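Citrate synthase (PDB 4TVM) catalyses the condensation of oxaloacetate with acetyl-CoA, with hydrolysis of the thioester, to give citrate and CoA, a step of the Krebs cycle. Local coordinates at residues P135-V140 with A169-I174; D223-L228 with F367-I372; N260-P265 with L386-R391. All coordinates share one frame; numbering follows the deposited sequence.

Contact 1. Residues P135-V140 with A169-I174; sequences PVLSSV and AKLPTI
With CG turned anti to the backbone N (chi1 156°), L137 sends its CD1 methyl outward from helix 133-147 into the angle between L171 and I174, which lie on successive turns of helix 159-182. In I174 it is CG2 that stands anti to the backbone N, beside the carbonyl carbon, and this torsion turns the short branch to L137 and V140.

The CD1 methyls of L137 and L171 meet at 4.0 Å where the two leucines cross at about a right angle. The same L137 CD1 lies 4.1 Å from I174 CG2, again crosswise. One turn further on, V140 and I174 point at each other tip to tip, V140 CG1 being 3.9 Å from I174 CG2, while the end of the ethyl arm, I174 CD1, also touches V140 CG1 at 4.1 Å. All four side chains are buried, and the contact between them is purely apolar.

Elsewhere on helix 133-147, S138 OG donates to P135 O at 2.7 Å, an oxygen that also accepts from S139 N. The S139 backbone carbonyl is hydrogen-bonded to S139 OG of the second subunit. From helix 383-403, V385 packs on L137, and L389 and L392 on L171. With segment axes 10.8 Å apart and roughly antiparallel at 145°, this is helix-on-helix packing within the largely helical citrate synthase fold, behind a subunit interface.

Contact 2. Residues D223-L228 with F367-I372; sequences DMLFIL and FYTGLI
L225 spreads its two methyls over two residues one turn apart on helix 367-375: CD2 goes to T369 and CD1 to I372. Its side chain leaves helix 216-229 pointing toward that helix.

T369 answers with carbon rather than oxygen. Its chi1 of -43° sets OG1 beside the backbone N and leaves CG2 anti to it, and T369 CG2 lies 3.4 Å from L225 CD2 as the two side chains slide past each other in opposite directions. In I372 the ethyl arm folds back beside the residue's own backbone N (chi1 -63°), and the CG2 branch is the one presented to the leucine. The two side chains approach tip to tip, with I372 CG2 at 3.6 Å from L225 CD1.

All three residues are buried, and T369 also packs on N271 of helix 270-281. Flanking L225 on its helix, M224 rests on I321 and Q325 of helix 317-329. The T369 side chain is about 6 Å from that of D366, probably an active-site residue, which also lines the oxaloacetate pocket, and about 7 Å from the bound oxaloacetate ion. The contact is thus apolar helix packing just behind the active site, joining helix 216-229 to the helix that follows D366.

Contact 3. Residues N260-P265 with L386-R391; sequences NALWGP and LFALGR. With OAA (oxaloacetate ion), chain B.
The oxaloacetate pocket of citrate synthase contains F387 and R391, one turn apart on helix 383-403, and L262 at the end of helix 251-262 closes over the ring of F387. L262 CD1 lies over one face of the phenylalanine, near the rim, 3.3 Å from F387 CE1. The two side chains cross obliquely. The other methyl of the fork, L262 CD2, lies by F387 CD1 and rests on A388 CB at 3.7 Å. L262 also packs on H267, another residue of the pocket, and just beyond it the chain leaves the helix in an inverse gamma turn centred on W263.

With its CG anti to the backbone N, chi1 -169°, F387 holds the far edge of its ring toward the ligand. The keto oxygen O3 of the oxaloacetate ion lies in the ring plane at that edge, 3.4 Å from F387 CZ, and the carboxylate oxygen O2 comes within 3.5 Å of F387 CE2.

R391 reaches the same keto oxygen by a chain bent at chi2 and chi3. Its NH2 donates to OAA O3 at 3.0 Å, in a nearly straight bond with an angle of 165° at the hydrogen, and O3 lies in the guanidinium plane. F387 CE1 stands 3.8 Å above the centre of that plane, so the phenylalanine covers one face of the arginine. R391 NE is hydrogen-bonded to H229 O, which helps fix the rotation of the group.

A guanidinium donor on the keto oxygen would be expected to draw electron density from it, consistent with one contribution to polarising the carbonyl for attack by the enol or enolate of acetyl-CoA, while L262 backs the ring that borders this site.

Helix 383-403 connects the three contacts. It supplies one segment of contact 3, packs on contact 1 through L389 against P172, and meets F226 of contact 2 through the backbone at L386 and G390. Contacts 1 and 3 also touch directly where P135 packs on W263. Centres of contacts 1 and 3 are 12 Å apart and those of contacts 2 and 3 are 13 Å apart, whereas contacts 1 and 2 are separated by 20 Å and do not touch. Along the chain contact 1 closes first, and the segments of contacts 2 and 3 then alternate. Contacts 1 and 3 both reach the second subunit and contact 3 also holds pocket residues, so the pocket lies close to the dimer interface.

Contact 1. Residues P135-V140 with A169-I174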
ATOM      1  N   PRO A 135      -7.640 -12.583   1.023  1.00 46.00           N
ATOM      2  CA  PRO A 135      -8.548 -11.485   1.347  1.00 47.93           C
ATOM      3  C   PRO A 135      -8.811 -11.297   2.831  1.00 45.77           C
ATOM      4  O   PRO A 135      -8.839 -10.174   3.336  1.00 53.55           O
ATOM      5  CB  PRO A 135      -9.851 -11.894   0.655  1.00 47.22           C
ATOM      6  CG  PRO A 135      -9.433 -12.744  -0.486  1.00 46.95           C
ATOM      7  CD  PRO A 135      -8.075 -13.312  -0.179  1.00 47.50           C
ATOM      8  N   VAL A 136      -9.021 -12.404   3.510  1.00 39.35           N
ATOM      9  CA  VAL A 136      -9.353 -12.407   4.907  1.00 35.63           C
ATOM     10  C   VAL A 136      -8.244 -11.805   5.721  1.00 36.54           C
ATOM     11  O   VAL A 136      -8.488 -11.028   6.616  1.00 40.47           O
ATOM     12  CB  VAL A 136      -9.570 -13.852   5.407  1.00 35.14           C
ATOM     13  CG1 VAL A 136     -10.015 -13.839   6.862  1.00 36.13           C
ATOM     14  CG2 VAL A 136     -10.602 -14.568   4.548  1.00 31.07           C
ATOM     15  N   LEU A 137      -7.021 -12.205   5.420  1.00 40.04           N
ATOM     16  CA  LEU A 137      -5.819 -11.695   6.088  1.00 41.33           C
ATOM     17  C   LEU A 137      -5.563 -10.195   5.884  1.00 40.33           C
ATOM     18  O   LEU A 137      -5.146  -9.498   6.805  1.00 38.41           O
ATOM     19  CB  LEU A 137      -4.616 -12.498   5.588  1.00 42.99           C
ATOM     20  CG  LEU A 137      -3.197 -11.936   5.634  1.00 43.32           C
ATOM     21  CD1 LEU A 137      -2.582 -12.190   6.975  1.00 44.90           C
ATOM     22  CD2 LEU A 137      -2.351 -12.607   4.559  1.00 49.77           C
ATOM     23  N   SER A 138      -5.755  -9.668   4.691  1.00 39.84           N
ATOM     24  CA  SER A 138      -5.596  -8.208   4.550  1.00 43.98           C
ATOM     25  C   SER A 138      -6.693  -7.511   5.386  1.00 42.84           C
ATOM     26  O   SER A 138      -6.456  -6.487   6.045  1.00 37.83           O
ATOM     27  CB  SER A 138      -5.737  -7.807   3.096  1.00 45.27           C
ATOM     28  OG  SER A 138      -6.861  -8.497   2.553  1.00 48.14           O
ATOM     29  N   SER A 139      -7.889  -8.097   5.374  1.00 37.17           N
ATOM     30  CA  SER A 139      -9.005  -7.480   6.031  1.00 38.25           C
ATOM     31  C   SER A 139      -8.726  -7.401   7.515  1.00 39.49           C
ATOM     32  O   SER A 139      -8.957  -6.364   8.143  1.00 44.67           O
ATOM     33  CB  SER A 139     -10.272  -8.267   5.743  1.00 36.27           C
ATOM     34  OG  SER A 139     -11.419  -7.521   6.073  1.00 35.19           O
ATOM     35  N   VAL A 140      -8.213  -8.502   8.059  1.00 37.24           N
ATOM     36  CA  VAL A 140      -8.011  -8.647   9.499  1.00 35.31           C
ATOM     37  C   VAL A 140      -6.827  -7.814   9.996  1.00 34.28           C
ATOM     38  O   VAL A 140      -6.861  -7.245  11.052  1.00 37.92           O
ATOM     39  CB  VAL A 140      -7.868 -10.134   9.855  1.00 35.81           C
ATOM     40  CG1 VAL A 140      -7.627 -10.324  11.346  1.00 36.88           C
ATOM     41  CG2 VAL A 140      -9.145 -10.874   9.463  1.00 36.06           C
ATOM     42  N   ALA A 169       3.827 -12.114  16.638  1.00 46.17           N
ATOM     43  CA  ALA A 169       3.074 -13.177  17.343  1.00 44.69           C
ATOM     44  C   ALA A 169       1.780 -13.479  16.660  1.00 41.48           C
ATOM     45  O   ALA A 169       1.478 -14.630  16.410  1.00 42.53           O
ATOM     46  CB  ALA A 169       2.782 -12.799  18.781  1.00 41.02           C
ATOM     47  N   LYS A 170       0.994 -12.441  16.393  1.00 43.25           N
ATOM     48  CA  LYS A 170      -0.397 -12.633  15.971  1.00 44.26           C
ATOM     49  C   LYS A 170      -0.629 -12.914  14.493  1.00 41.27           C
ATOM     50  O   LYS A 170      -1.681 -13.433  14.148  1.00 40.56           O
ATOM     51  CB  LYS A 170      -1.239 -11.442  16.364  1.00 43.61           C
ATOM     52  CG  LYS A 170      -1.185 -11.190  17.837  1.00 42.36           C
ATOM     53  CD  LYS A 170      -2.231 -10.184  18.269  1.00 41.81           C
ATOM     54  CE  LYS A 170      -2.471 -10.349  19.768  1.00 41.42           C
ATOM     55  NZ  LYS A 170      -1.584  -9.435  20.508  1.00 43.53           N
ATOM     56  N   LEU A 171       0.327 -12.585  13.633  1.00 37.80           N
ATOM     57  CA  LEU A 171       0.133 -12.785  12.210  1.00 36.91           C
ATOM     58  C   LEU A 171       0.119 -14.227  11.773  1.00 36.64           C
ATOM     59  O   LEU A 171      -0.630 -14.560  10.858  1.00 38.07           O
ATOM     60  CB  LEU A 171       1.166 -12.062  11.418  1.00 37.29           C
ATOM     61  CG  LEU A 171       0.701 -11.961   9.962  1.00 37.82           C
ATOM     62  CD1 LEU A 171      -0.142 -10.736   9.802  1.00 38.27           C
ATOM     63  CD2 LEU A 171       1.874 -11.879   9.010  1.00 40.05           C
ATOM     64  N   PRO A 172       0.938 -15.102  12.410  1.00 40.09           N
ATOM     65  CA  PRO A 172       0.703 -16.505  12.084  1.00 37.19           C
ATOM     66  C   PRO A 172      -0.616 -17.017  12.565  1.00 36.55           C
ATOM     67  O   PRO A 172      -1.231 -17.817  11.888  1.00 38.36           O
ATOM     68  CB  PRO A 172       1.801 -17.201  12.849  1.00 38.51           C
ATOM     69  CG  PRO A 172       2.922 -16.247  12.739  1.00 37.04           C
ATOM     70  CD  PRO A 172       2.232 -14.976  13.115  1.00 38.63           C
ATOM     71  N   THR A 173      -1.056 -16.567  13.727  1.00 37.33           N
ATOM     72  CA  THR A 173      -2.364 -16.935  14.222  1.00 35.77           C
ATOM     73  C   THR A 173      -3.471 -16.556  13.267  1.00 35.35           C
ATOM     74  O   THR A 173      -4.369 -17.337  13.039  1.00 32.53           O
ATOM     75  CB  THR A 173      -2.623 -16.202  15.514  1.00 40.21           C
ATOM     76  OG1 THR A 173      -1.542 -16.488  16.415  1.00 47.03           O
ATOM     77  CG2 THR A 173      -3.920 -16.635  16.128  1.00 41.28           C
ATOM     78  N   ILE A 174      -3.380 -15.353  12.712  1.00 34.21           N
ATOM     79  CA  ILE A 174      -4.349 -14.855  11.751  1.00 33.87           C
ATOM     80  C   ILE A 174      -4.353 -15.638  10.455  1.00 34.21           C
ATOM     81  O   ILE A 174      -5.398 -15.851   9.874  1.00 34.45           O
ATOM     82  CB  ILE A 174      -4.007 -13.392  11.396  1.00 37.17           C
ATOM     83  CG1 ILE A 174      -4.220 -12.502  12.604  1.00 36.12           C
ATOM     84  CG2 ILE A 174      -4.891 -12.845  10.266  1.00 38.12           C
ATOM     85  CD1 ILE A 174      -3.726 -11.103  12.377  1.00 36.75           C
TER

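Contact 2. Residues D223-L228 with F367-I372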
ATOM      1  N   ASP A 223      10.413 -23.673   8.901  1.00 51.22           N
ATOM      2  CA  ASP A 223      11.242 -22.685   9.596  1.00 49.32           C
ATOM      3  C   ASP A 223      12.335 -22.162   8.697  1.00 50.64           C
ATOM      4  O   ASP A 223      12.531 -20.960   8.560  1.00 56.19           O
ATOM      5  CB  ASP A 223      11.853 -23.300  10.849  1.00 51.72           C
ATOM      6  CG  ASP A 223      12.377 -22.262  11.804  1.00 49.90           C
ATOM      7  OD1 ASP A 223      13.398 -21.643  11.498  1.00 50.30           O
ATOM      8  OD2 ASP A 223      11.760 -22.045  12.859  1.00 53.48           O
ATOM      9  N   MET A 224      13.034 -23.074   8.041  1.00 52.87           N
ATOM     10  CA  MET A 224      14.064 -22.674   7.097  1.00 51.15           C
ATOM     11  C   MET A 224      13.482 -21.796   6.004  1.00 50.68           C
ATOM     12  O   MET A 224      14.026 -20.740   5.692  1.00 55.27           O
ATOM     13  CB  MET A 224      14.719 -23.903   6.480  1.00 50.79           C
ATOM     14  CG  MET A 224      15.964 -23.586   5.685  1.00 56.03           C
ATOM     15  SD  MET A 224      16.883 -25.058   5.175  1.00 62.47           S
ATOM     16  CE  MET A 224      16.181 -25.344   3.554  1.00 62.85           C
ATOM     17  N   LEU A 225      12.367 -22.226   5.425  1.00 44.35           N
ATOM     18  CA  LEU A 225      11.788 -21.508   4.298  1.00 44.90           C
ATOM     19  C   LEU A 225      11.382 -20.042   4.606  1.00 48.10           C
ATOM     20  O   LEU A 225      11.400 -19.179   3.720  1.00 48.83           O
ATOM     21  CB  LEU A 225      10.590 -22.284   3.761  1.00 47.31           C
ATOM     22  CG  LEU A 225      10.848 -23.066   2.480  1.00 46.91           C
ATOM     23  CD1 LEU A 225       9.738 -24.075   2.262  1.00 48.65           C
ATOM     24  CD2 LEU A 225      10.933 -22.094   1.318  1.00 49.69           C
ATOM     25  N   PHE A 226      10.994 -19.765   5.848  1.00 44.42           N
ATOM     26  CA  PHE A 226      10.760 -18.404   6.260  1.00 43.21           C
ATOM     27  C   PHE A 226      12.055 -17.623   6.395  1.00 43.96           C
ATOM     28  O   PHE A 226      12.075 -16.429   6.174  1.00 46.28           O
ATOM     29  CB  PHE A 226      10.008 -18.361   7.579  1.00 48.93           C
ATOM     30  CG  PHE A 226       8.599 -18.881   7.510  1.00 49.41           C
ATOM     31  CD1 PHE A 226       7.880 -18.885   6.323  1.00 52.10           C
ATOM     32  CD2 PHE A 226       7.977 -19.314   8.664  1.00 52.73           C
ATOM     33  CE1 PHE A 226       6.580 -19.342   6.288  1.00 51.68           C
ATOM     34  CE2 PHE A 226       6.678 -19.765   8.645  1.00 52.74           C
ATOM     35  CZ  PHE A 226       5.973 -19.772   7.455  1.00 54.20           C
ATOM     36  N   ILE A 227      13.154 -18.280   6.725  1.00 50.68           N
ATOM     37  CA  ILE A 227      14.459 -17.603   6.714  1.00 46.94           C
ATOM     38  C   ILE A 227      14.794 -17.185   5.291  1.00 44.25           C
ATOM     39  O   ILE A 227      15.207 -16.029   5.028  1.00 42.54           O
ATOM     40  CB  ILE A 227      15.596 -18.482   7.269  1.00 50.00           C
ATOM     41  CG1 ILE A 227      15.224 -19.003   8.663  1.00 54.25           C
ATOM     42  CG2 ILE A 227      16.899 -17.692   7.323  1.00 49.02           C
ATOM     43  CD1 ILE A 227      16.253 -19.901   9.324  1.00 53.92           C
ATOM     44  N   LEU A 228      14.567 -18.093   4.350  1.00 43.75           N
ATOM     45  CA  LEU A 228      14.864 -17.798   2.936  1.00 40.64           C
ATOM     46  C   LEU A 228      14.062 -16.652   2.410  1.00 43.40           C
ATOM     47  O   LEU A 228      14.536 -15.929   1.538  1.00 46.54           O
ATOM     48  CB  LEU A 228      14.684 -19.022   2.063  1.00 40.13           C
ATOM     49  CG  LEU A 228      15.814 -20.045   2.276  1.00 42.75           C
ATOM     50  CD1 LEU A 228      15.319 -21.482   2.194  1.00 44.50           C
ATOM     51  CD2 LEU A 228      16.962 -19.817   1.307  1.00 44.34           C
ATOM     52  N   PHE A 367       9.526 -22.034  -8.443  1.00 62.05           N
ATOM     53  CA  PHE A 367       8.971 -23.336  -8.735  1.00 59.63           C
ATOM     54  C   PHE A 367       9.118 -24.321  -7.589  1.00 61.67           C
ATOM     55  O   PHE A 367       8.168 -25.047  -7.275  1.00 59.92           O
ATOM     56  CB  PHE A 367       9.690 -23.861  -9.989  1.00 63.56           C
ATOM     57  CG  PHE A 367       9.369 -25.272 -10.356  1.00 65.26           C
ATOM     58  CD1 PHE A 367      10.077 -26.324  -9.809  1.00 68.23           C
ATOM     59  CD2 PHE A 367       8.410 -25.545 -11.312  1.00 69.43           C
ATOM     60  CE1 PHE A 367       9.803 -27.629 -10.182  1.00 69.45           C
ATOM     61  CE2 PHE A 367       8.129 -26.847 -11.686  1.00 67.87           C
ATOM     62  CZ  PHE A 367       8.826 -27.890 -11.119  1.00 66.22           C
ATOM     63  N   TYR A 368      10.298 -24.364  -6.965  1.00 61.60           N
ATOM     64  CA  TYR A 368      10.573 -25.397  -5.961  1.00 58.40           C
ATOM     65  C   TYR A 368       9.813 -25.119  -4.686  1.00 52.81           C
ATOM     66  O   TYR A 368       9.323 -26.045  -4.050  1.00 60.31           O
ATOM     67  CB  TYR A 368      12.071 -25.550  -5.659  1.00 58.53           C
ATOM     68  CG  TYR A 368      12.863 -26.064  -6.832  1.00 63.12           C
ATOM     69  CD1 TYR A 368      12.632 -27.333  -7.350  1.00 63.37           C
ATOM     70  CD2 TYR A 368      13.845 -25.279  -7.433  1.00 66.00           C
ATOM     71  CE1 TYR A 368      13.344 -27.802  -8.440  1.00 61.04           C
ATOM     72  CE2 TYR A 368      14.557 -25.736  -8.529  1.00 64.35           C
ATOM     73  CZ  TYR A 368      14.299 -26.993  -9.031  1.00 64.25           C
ATOM     74  OH  TYR A 368      15.033 -27.446 -10.111  1.00 72.78           O
ATOM     75  N   THR A 369       9.690 -23.851  -4.312  1.00 50.45           N
ATOM     76  CA  THR A 369       8.998 -23.504  -3.071  1.00 47.51           C
ATOM     77  C   THR A 369       7.532 -23.883  -3.117  1.00 43.96           C
ATOM     78  O   THR A 369       6.938 -24.207  -2.101  1.00 47.09           O
ATOM     79  CB  THR A 369       9.115 -22.009  -2.767  1.00 50.26           C
ATOM     80  OG1 THR A 369      10.458 -21.575  -3.015  1.00 50.96           O
ATOM     81  CG2 THR A 369       8.759 -21.738  -1.308  1.00 53.47           C
ATOM     82  N   GLY A 370       6.942 -23.832  -4.299  1.00 44.63           N
ATOM     83  CA  GLY A 370       5.543 -24.189  -4.473  1.00 46.04           C
ATOM     84  C   GLY A 370       5.313 -25.650  -4.154  1.00 44.58           C
ATOM     85  O   GLY A 370       4.386 -26.013  -3.407  1.00 46.94           O
ATOM     86  N   LEU A 371       6.181 -26.480  -4.702  1.00 44.39           N
ATOM     87  CA  LEU A 371       6.074 -27.932  -4.556  1.00 45.81           C
ATOM     88  C   LEU A 371       6.180 -28.304  -3.115  1.00 45.41           C
ATOM     89  O   LEU A 371       5.389 -29.095  -2.623  1.00 46.53           O
ATOM     90  CB  LEU A 371       7.187 -28.625  -5.322  1.00 46.53           C
ATOM     91  CG  LEU A 371       7.331 -28.104  -6.754  1.00 48.90           C
ATOM     92  CD1 LEU A 371       8.463 -28.839  -7.462  1.00 50.30           C
ATOM     93  CD2 LEU A 371       6.008 -28.214  -7.508  1.00 46.54           C
ATOM     94  N   ILE A 372       7.150 -27.703  -2.430  1.00 46.26           N
ATOM     95  CA  ILE A 372       7.350 -27.951  -0.997  1.00 44.93           C
ATOM     96  C   ILE A 372       6.102 -27.592  -0.213  1.00 43.53           C
ATOM     97  O   ILE A 372       5.530 -28.425   0.492  1.00 43.81           O
ATOM     98  CB  ILE A 372       8.527 -27.131  -0.450  1.00 48.20           C
ATOM     99  CG1 ILE A 372       9.823 -27.566  -1.140  1.00 50.08           C
ATOM    100  CG2 ILE A 372       8.669 -27.324   1.052  1.00 49.85           C
ATOM    101  CD1 ILE A 372      11.059 -26.897  -0.597  1.00 52.27           C
TER

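Contact 3. Residues N260-P265 with L386-R391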
ATOM      1  N   ASN A 260      -1.023  -5.884   0.695  1.00 40.94           N
ATOM      2  CA  ASN A 260      -1.739  -5.631  -0.541  1.00 41.27           C
ATOM      3  C   ASN A 260      -0.769  -5.689  -1.738  1.00 40.07           C
ATOM      4  O   ASN A 260      -1.109  -6.255  -2.788  1.00 33.92           O
ATOM      5  CB  ASN A 260      -2.419  -4.271  -0.516  1.00 43.43           C
ATOM      6  CG  ASN A 260      -3.509  -4.155   0.524  1.00 45.84           C
ATOM      7  OD1 ASN A 260      -4.074  -5.136   0.981  1.00 51.93           O
ATOM      8  ND2 ASN A 260      -3.818  -2.931   0.894  1.00 46.56           N
ATOM      9  N   ALA A 261       0.413  -5.081  -1.616  1.00 36.65           N
ATOM     10  CA  ALA A 261       1.394  -5.129  -2.744  1.00 38.08           C
ATOM     11  C   ALA A 261       1.761  -6.560  -3.054  1.00 38.02           C
ATOM     12  O   ALA A 261       1.844  -6.953  -4.201  1.00 42.10           O
ATOM     13  CB  ALA A 261       2.654  -4.341  -2.443  1.00 35.14           C
ATOM     14  N   LEU A 262       1.923  -7.347  -2.008  1.00 39.12           N
ATOM     15  CA  LEU A 262       2.236  -8.762  -2.146  1.00 40.79           C
ATOM     16  C   LEU A 262       1.168  -9.552  -2.877  1.00 38.43           C
ATOM     17  O   LEU A 262       1.459 -10.527  -3.547  1.00 40.06           O
ATOM     18  CB  LEU A 262       2.476  -9.380  -0.764  1.00 40.02           C
ATOM     19  CG  LEU A 262       3.292 -10.661  -0.766  1.00 40.81           C
ATOM     20  CD1 LEU A 262       4.750 -10.355  -1.046  1.00 36.19           C
ATOM     21  CD2 LEU A 262       3.098 -11.402   0.554  1.00 41.63           C
ATOM     22  N   TRP A 263      -0.075  -9.128  -2.765  1.00 40.92           N
ATOM     23  CA  TRP A 263      -1.154  -9.830  -3.429  1.00 41.20           C
ATOM     24  C   TRP A 263      -1.277  -9.621  -4.939  1.00 40.44           C
ATOM     25  O   TRP A 263      -2.281  -9.142  -5.433  1.00 35.30           O
ATOM     26  CB  TRP A 263      -2.461  -9.480  -2.765  1.00 43.79           C
ATOM     27  CG  TRP A 263      -3.499 -10.459  -3.108  1.00 49.25           C
ATOM     28  CD1 TRP A 263      -3.344 -11.657  -3.790  1.00 48.53           C
ATOM     29  CD2 TRP A 263      -4.872 -10.358  -2.775  1.00 49.89           C
ATOM     30  NE1 TRP A 263      -4.565 -12.285  -3.896  1.00 54.39           N
ATOM     31  CE2 TRP A 263      -5.516 -11.506  -3.286  1.00 51.37           C
ATOM     32  CE3 TRP A 263      -5.629  -9.399  -2.097  1.00 49.38           C
ATOM     33  CZ2 TRP A 263      -6.874 -11.713  -3.140  1.00 54.27           C
ATOM     34  CZ3 TRP A 263      -6.978  -9.605  -1.957  1.00 50.48           C
ATOM     35  CH2 TRP A 263      -7.590 -10.746  -2.476  1.00 53.11           C
ATOM     36  N   GLY A 264      -0.264 -10.024  -5.689  1.00 39.98           N
ATOM     37  CA  GLY A 264      -0.333  -9.890  -7.141  1.00 39.83           C
ATOM     38  C   GLY A 264       0.648 -10.866  -7.725  1.00 39.84           C
ATOM     39  O   GLY A 264       1.641 -11.179  -7.065  1.00 45.96           O
ATOM     40  N   PRO A 265       0.367 -11.392  -8.927  1.00 37.90           N
ATOM     41  CA  PRO A 265       1.102 -12.564  -9.446  1.00 39.14           C
ATOM     42  C   PRO A 265       2.601 -12.380  -9.739  1.00 42.10           C
ATOM     43  O   PRO A 265       3.349 -13.341  -9.682  1.00 49.47           O
ATOM     44  CB  PRO A 265       0.352 -12.893 -10.749  1.00 39.90           C
ATOM     45  CG  PRO A 265      -1.010 -12.337 -10.576  1.00 36.97           C
ATOM     46  CD  PRO A 265      -0.835 -11.106  -9.733  1.00 38.44           C
ATOM     47  N   LEU A 386       1.766 -17.455   3.169  1.00 42.44           N
ATOM     48  CA  LEU A 386       3.020 -18.029   3.688  1.00 42.71           C
ATOM     49  C   LEU A 386       4.127 -17.087   3.371  1.00 36.47           C
ATOM     50  O   LEU A 386       5.009 -16.844   4.180  1.00 35.64           O
ATOM     51  CB  LEU A 386       3.304 -19.405   3.070  1.00 43.29           C
ATOM     52  CG  LEU A 386       2.379 -20.494   3.620  1.00 43.50           C
ATOM     53  CD1 LEU A 386       2.261 -21.692   2.697  1.00 45.79           C
ATOM     54  CD2 LEU A 386       2.876 -20.942   4.970  1.00 44.61           C
ATOM     55  N   PHE A 387       4.050 -16.503   2.199  1.00 39.65           N
ATOM     56  CA  PHE A 387       5.044 -15.510   1.810  1.00 38.39           C
ATOM     57  C   PHE A 387       5.098 -14.346   2.780  1.00 39.20           C
ATOM     58  O   PHE A 387       6.186 -13.967   3.222  1.00 37.88           O
ATOM     59  CB  PHE A 387       4.749 -15.010   0.422  1.00 41.49           C
ATOM     60  CG  PHE A 387       5.849 -14.191  -0.153  1.00 49.77           C
ATOM     61  CD1 PHE A 387       6.257 -13.017   0.470  1.00 54.06           C
ATOM     62  CD2 PHE A 387       6.478 -14.571  -1.325  1.00 46.45           C
ATOM     63  CE1 PHE A 387       7.281 -12.263  -0.060  1.00 51.57           C
ATOM     64  CE2 PHE A 387       7.504 -13.812  -1.850  1.00 45.52           C
ATOM     65  CZ  PHE A 387       7.917 -12.668  -1.217  1.00 47.01           C
ATOM     66  N   ALA A 388       3.929 -13.783   3.139  1.00 40.05           N
ATOM     67  CA  ALA A 388       3.868 -12.621   4.061  1.00 34.66           C
ATOM     68  C   ALA A 388       4.368 -12.926   5.473  1.00 34.79           C
ATOM     69  O   ALA A 388       5.064 -12.103   6.124  1.00 33.93           O
ATOM     70  CB  ALA A 388       2.455 -12.113   4.135  1.00 38.33           C
ATOM     71  N   LEU A 389       3.983 -14.100   5.972  1.00 33.18           N
ATOM     72  CA  LEU A 389       4.457 -14.554   7.289  1.00 32.64           C
ATOM     73  C   LEU A 389       5.966 -14.506   7.372  1.00 34.14           C
ATOM     74  O   LEU A 389       6.511 -14.122   8.400  1.00 38.37           O
ATOM     75  CB  LEU A 389       4.032 -15.992   7.554  1.00 30.30           C
ATOM     76  CG  LEU A 389       2.567 -16.178   7.824  1.00 32.32           C
ATOM     77  CD1 LEU A 389       2.332 -17.600   8.266  1.00 31.30           C
ATOM     78  CD2 LEU A 389       2.009 -15.158   8.844  1.00 32.26           C
ATOM     79  N   GLY A 390       6.635 -14.946   6.304  1.00 34.28           N
ATOM     80  CA  GLY A 390       8.099 -15.012   6.270  1.00 33.76           C
ATOM     81  C   GLY A 390       8.690 -13.645   6.092  1.00 36.50           C
ATOM     82  O   GLY A 390       9.654 -13.290   6.745  1.00 40.97           O
ATOM     83  N   ARG A 391       8.093 -12.857   5.214  1.00 38.63           N
ATOM     84  CA  ARG A 391       8.588 -11.513   4.952  1.00 37.64           C
ATOM     85  C   ARG A 391       8.327 -10.501   6.070  1.00 37.87           C
ATOM     86  O   ARG A 391       8.986  -9.439   6.126  1.00 38.52           O
ATOM     87  CB  ARG A 391       7.978 -10.997   3.656  1.00 36.59           C
ATOM     88  CG  ARG A 391       8.433  -9.616   3.275  1.00 38.94           C
ATOM     89  CD  ARG A 391       9.943  -9.499   3.238  1.00 43.81           C
ATOM     90  NE  ARG A 391      10.522 -10.415   2.254  1.00 50.88           N
ATOM     91  CZ  ARG A 391      10.476 -10.251   0.927  1.00 56.71           C
ATOM     92  NH1 ARG A 391       9.850  -9.212   0.373  1.00 62.28           N
ATOM     93  NH2 ARG A 391      11.030 -11.158   0.138  1.00 57.91           N
TER
HETATM   94  O1  OAA B 501      11.410 -13.191  -2.259  1.00 57.08           O
HETATM   95  O2  OAA B 501      10.416 -14.627  -3.630  1.00 52.84           O
HETATM   96  O4  OAA B 501      12.180  -9.925  -5.567  1.00 47.75           O
HETATM   97  O5  OAA B 501      11.611  -9.019  -3.654  1.00 48.20           O
HETATM   98  O3  OAA B 501      10.462 -11.001  -2.802  1.00 55.21           O
HETATM   99  C1  OAA B 501      10.973 -13.522  -3.390  1.00 56.11           C
HETATM  100  C2  OAA B 501      11.152 -12.523  -4.499  1.00 54.44           C
HETATM  101  C3  OAA B 501      11.032 -11.159  -3.867  1.00 56.31           C
HETATM  102  C4  OAA B 501      11.624  -9.968  -4.441  1.00 53.78           C